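MutT related protein (Methanosarcina mazei, PDB 3GRN) probably acts as a Nudix-family hydrolase, a MutT-like enzyme of the kind that cleaves nucleoside diphosphate-linked compounds, though its own substrate is not established. Local coordinates at residues L23-R27 with K37-P41; S31-A35 with L80-K84. All coordinates share one frame; numbering follows the deposited sequence. Where two conformers were deposited one is given.

Interaction 1: L23-R27 with K37-P41; sequences LLLRR and KWDLP
Leu25 and Asp39 form an antiparallel hydrogen-bonded pair, Leu25 N to Asp39 O at 2.9 Å and Asp39 N to Leu25 O at 2.7 Å, and Arg27 N adds a straight bond to Lys37 O. These bonds knit strands 22-27 and 38-44 into a beta hairpin of the Nudix sheet. The well-packed part is the buried end with Leu23, Leu24, Leu25, Leu40 and Pro41. There the compact Pro41 ring, with no N-H to satisfy, sets CG 4.0 Å from both Leu23 CD2 and Leu25 CD1, under helix 51-63. Leu24 CD2 meets Leu40 CD2 at 3.6 Å. Toward solvent, Trp38 spreads its indole over Arg26, whose CB lies 3.7 Å from the centroid of the six-membered ring and 5° off its normal, a CH-pi contact in the non-hydrogen-bonded pair. A chi1 of -173° swings Arg26 away from its own N to lay CD over the same indole, while the guanidinium goes on to Glu107. Exposed Lys37 contributes its backbone O, not its side chain. Asp39 OD2, met nearly along its C-O axis, takes Arg27 NH1 at 3.0 Å and stands 26° out of the guanidinium plane. Asp39 has two conformers; in this one Arg27 probably steadies a buried carboxylate.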
# COMPACT_ATOMS: atom_id res chain seq x y z
N LEU A 23 -17.15 9.73 -1.36
CA LEU A 23 -16.53 8.63 -0.64
C LEU A 23 -15.33 9.11 0.17
O LEU A 23 -14.34 9.60 -0.40
CB LEU A 23 -16.08 7.53 -1.63
CG LEU A 23 -15.42 6.29 -1.00
CD1 LEU A 23 -16.25 5.62 0.09
CD2 LEU A 23 -14.97 5.28 -2.07
N LEU A 24 -15.43 8.96 1.49
CA LEU A 24 -14.28 9.19 2.38
C LEU A 24 -13.87 7.89 3.06
O LEU A 24 -14.70 7.01 3.29
CB LEU A 24 -14.57 10.26 3.44
CG LEU A 24 -15.16 11.58 2.97
CD1 LEU A 24 -15.24 12.53 4.15
CD2 LEU A 24 -14.35 12.18 1.86
N LEU A 25 -12.59 7.78 3.39
CA LEU A 25 -12.04 6.58 4.01
C LEU A 25 -11.28 6.99 5.25
O LEU A 25 -10.58 8.00 5.23
CB LEU A 25 -11.05 5.94 3.05
CG LEU A 25 -11.49 5.67 1.61
CD1 LEU A 25 -10.30 5.08 0.83
CD2 LEU A 25 -12.65 4.73 1.62
N ARG A 26 -11.39 6.21 6.32
CA ARG A 26 -10.61 6.51 7.53
C ARG A 26 -9.36 5.65 7.59
O ARG A 26 -9.47 4.44 7.51
CB ARG A 26 -11.44 6.33 8.79
CG ARG A 26 -10.69 6.79 10.03
CD ARG A 26 -11.59 7.06 11.20
NE ARG A 26 -11.82 5.88 12.00
CZ ARG A 26 -11.01 5.41 12.95
NH1 ARG A 26 -11.34 4.32 13.62
NH2 ARG A 26 -9.85 6.01 13.24
N ARG A 27 -8.21 6.28 7.78
CA ARG A 27 -6.91 5.63 7.70
C ARG A 27 -6.65 4.73 8.91
O ARG A 27 -7.12 5.03 10.00
CB ARG A 27 -5.80 6.68 7.62
CG ARG A 27 -5.86 7.55 6.37
CD ARG A 27 -4.82 8.70 6.40
NE ARG A 27 -3.43 8.23 6.38
CZ ARG A 27 -2.76 7.85 5.29
NH1 ARG A 27 -3.35 7.88 4.10
NH2 ARG A 27 -1.51 7.43 5.39
N LYS A 37 -6.95 9.20 10.67
CA LYS A 37 -7.74 10.34 10.16
C LYS A 37 -8.54 10.00 8.88
O LYS A 37 -8.16 9.09 8.14
CB LYS A 37 -6.84 11.56 9.93
CG LYS A 37 -6.18 12.10 11.20
CD LYS A 37 -5.74 13.56 11.04
CE LYS A 37 -5.26 14.17 12.37
NZ LYS A 37 -4.02 13.53 12.94
N TRP A 38 -9.62 10.74 8.63
CA TRP A 38 -10.37 10.65 7.36
C TRP A 38 -9.55 11.19 6.15
O TRP A 38 -8.74 12.09 6.31
CB TRP A 38 -11.73 11.36 7.48
CG TRP A 38 -12.64 10.64 8.41
CD1 TRP A 38 -12.77 10.86 9.76
CD2 TRP A 38 -13.49 9.54 8.09
NE1 TRP A 38 -13.68 9.98 10.29
CE2 TRP A 38 -14.14 9.15 9.29
CE3 TRP A 38 -13.79 8.85 6.91
CZ2 TRP A 38 -15.07 8.11 9.34
CZ3 TRP A 38 -14.71 7.81 6.96
CH2 TRP A 38 -15.33 7.45 8.17
N ASP A 39 -9.76 10.59 4.97
CA ASP A 39 -8.96 10.84 3.77
C ASP A 39 -9.83 10.61 2.52
O ASP A 39 -10.91 10.02 2.61
CB ASP A 39 -7.76 9.88 3.78
CG ASP A 39 -6.54 10.43 3.05
OD1 ASP A 39 -6.67 11.38 2.27
OD2 ASP A 39 -5.42 9.90 3.25
N LEU A 40 -9.35 11.04 1.36
CA LEU A 40 -9.98 10.66 0.10
C LEU A 40 -9.24 9.43 -0.39
O LEU A 40 -8.06 9.23 -0.02
CB LEU A 40 -9.84 11.77 -0.95
CG LEU A 40 -10.64 13.07 -0.79
CD1 LEU A 40 -10.29 14.02 -1.91
CD2 LEU A 40 -12.13 12.78 -0.85
N PRO A 41 -9.89 8.63 -1.27
CA PRO A 41 -9.15 7.56 -1.95
C PRO A 41 -8.02 8.15 -2.78
O PRO A 41 -8.22 9.17 -3.40
CB PRO A 41 -10.20 6.95 -2.89
CG PRO A 41 -11.49 7.32 -2.30
CD PRO A 41 -11.31 8.65 -1.66

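Interaction 2: S31-A35 with L80-K84; sequences SRTNA and LTEKK
A surface salt-bridge network of Arg32, Glu82 and Lys83 joins two loops, the Ser31-Ala35 bend and the tip of the next hairpin, Leu80-Lys84. Arg32 grips Glu82 side-on with two nitrogens: NE reaches OE2 at 2.8 Å and NH2 of the same arginine reaches Glu82 OE1 at 3.1 Å. Both oxygens offer their syn lone pairs, and the guanidinium and carboxylate planes lie only 6° apart, so the pair of bonds resists twisting about either one. The arginine side chain is extended from CG to NE, long enough to carry its head across to the other loop. Lys83 bends at its last torsion (chi4 -78°) and brings NZ to 3.5 Å from Glu82 OE2, so that one carboxylate serves two cations.

Residues 80-83 connect strands 72-79 and 84-94 of the Nudix sheet, and Leu80 N donates to Lys83 O at 2.8 Å to close the turn. Thr81 and Glu82 have the backbone angles of a type I turn. Methyl groups make most of the remaining contact, Lys83 NZ and Asn34 ND2 lying against them. Thr33 turns its methyl, not its hydroxyl, to the other loop, and CG2 lies 4.0 Å from Leu80 CD1 and 3.4 Å from Lys83 NZ. Leucine suits this place because its two branches divide: CD1 meets Thr33, while CD2 approaches Asn34 ND2 at 4.1 Å. Asn34 has positive phi, a left-handed conformation that asparagine accepts more readily than most residues. Met119 of the second subunit packs on Arg32, and Glu120 of that subunit makes long, weak ion pairs with Arg32 and Lys83 while standing close to the like-charged Glu82.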
# COMPACT_ATOMS: atom_id res chain seq x y z
N SER A 31 -0.59 3.43 10.13
CA SER A 31 -0.07 4.28 9.07
C SER A 31 0.99 5.23 9.63
O SER A 31 0.82 5.83 10.71
CB SER A 31 -1.18 5.10 8.41
OG SER A 31 -2.32 4.31 8.09
N ARG A 32 2.09 5.34 8.89
CA ARG A 32 3.20 6.23 9.22
C ARG A 32 2.78 7.71 9.26
O ARG A 32 3.23 8.46 10.13
CB ARG A 32 4.34 6.00 8.21
CG ARG A 32 5.49 6.99 8.30
CD ARG A 32 6.52 6.70 7.22
NE ARG A 32 7.84 7.25 7.56
CZ ARG A 32 8.73 6.65 8.35
NH1 ARG A 32 8.46 5.47 8.90
NH2 ARG A 32 9.90 7.24 8.58
N THR A 33 1.92 8.11 8.33
CA THR A 33 1.43 9.49 8.20
C THR A 33 -0.08 9.52 8.47
O THR A 33 -0.80 8.60 8.04
CB THR A 33 1.71 10.05 6.78
OG1 THR A 33 0.92 9.34 5.81
CG2 THR A 33 3.19 9.90 6.40
N ASN A 34 -0.56 10.55 9.17
CA ASN A 34 -2.01 10.77 9.38
C ASN A 34 -2.80 9.55 9.85
O ASN A 34 -3.92 9.31 9.39
CB ASN A 34 -2.68 11.31 8.10
CG ASN A 34 -2.64 12.82 7.99
OD1 ASN A 34 -2.85 13.55 8.96
ND2 ASN A 34 -2.40 13.30 6.77
N ALA A 35 -2.21 8.79 10.77
CA ALA A 35 -2.83 7.56 11.27
C ALA A 35 -4.19 7.86 11.91
O ALA A 35 -4.33 8.82 12.66
CB ALA A 35 -1.89 6.91 12.27
N LEU A 80 3.93 17.51 5.51
CA LEU A 80 4.01 16.51 6.56
C LEU A 80 5.38 16.63 7.20
O LEU A 80 6.24 17.37 6.71
CB LEU A 80 3.81 15.12 6.00
CG LEU A 80 2.47 14.84 5.30
CD1 LEU A 80 2.48 13.45 4.65
CD2 LEU A 80 1.31 14.95 6.29
N THR A 81 5.61 15.88 8.28
CA THR A 81 6.89 15.99 8.94
C THR A 81 8.08 15.65 8.01
O THR A 81 9.11 16.32 8.05
CB THR A 81 6.93 15.24 10.31
OG1 THR A 81 8.19 15.49 10.91
CG2 THR A 81 6.73 13.74 10.12
N GLU A 82 7.94 14.62 7.15
CA GLU A 82 9.13 14.24 6.39
C GLU A 82 9.09 14.55 4.89
O GLU A 82 10.09 14.32 4.21
CB GLU A 82 9.52 12.79 6.67
CG GLU A 82 8.70 11.78 5.95
CD GLU A 82 8.61 10.48 6.72
OE1 GLU A 82 9.63 10.06 7.33
OE2 GLU A 82 7.52 9.87 6.70
N LYS A 83 7.97 15.10 4.42
CA LYS A 83 7.84 15.48 3.01
C LYS A 83 6.72 16.52 2.84
O LYS A 83 5.84 16.64 3.71
CB LYS A 83 7.54 14.26 2.15
CG LYS A 83 6.18 13.60 2.45
CD LYS A 83 6.19 12.14 2.05
CE LYS A 83 5.07 11.39 2.74
NZ LYS A 83 5.44 11.11 4.15
N LYS A 84 6.76 17.25 1.72
CA LYS A 84 5.65 18.10 1.28
C LYS A 84 4.90 17.39 0.17
O LYS A 84 5.52 16.85 -0.75
CB LYS A 84 6.16 19.45 0.78
CG LYS A 84 6.88 20.29 1.90
CD LYS A 84 7.24 21.70 1.46
CE LYS A 84 6.08 22.68 1.69
NZ LYS A 84 6.31 24.05 1.13

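Overall arrangement
From the N terminus, the chain passes through strand 7-16 into 22-27, makes the loop holding Ser31-Ala35 and returns at Lys37; interaction 1 closes this short hairpin loop. It then continues through strand 38-44, helix 51-63 and strand 72-79 to Leu80-Lys84, where interaction 2 closes a much longer loop. The segments alternate along the chain, so the two loops cross. Interaction 1 lies inside the sheet, whereas interaction 2 pins the connection of that hairpin to the turn between strands 72-79 and 84-94, at the surface and near the second subunit. The two meet directly: Arg27 NH2 probably hydrogen-bonds to Thr33 O at 3.0 Å.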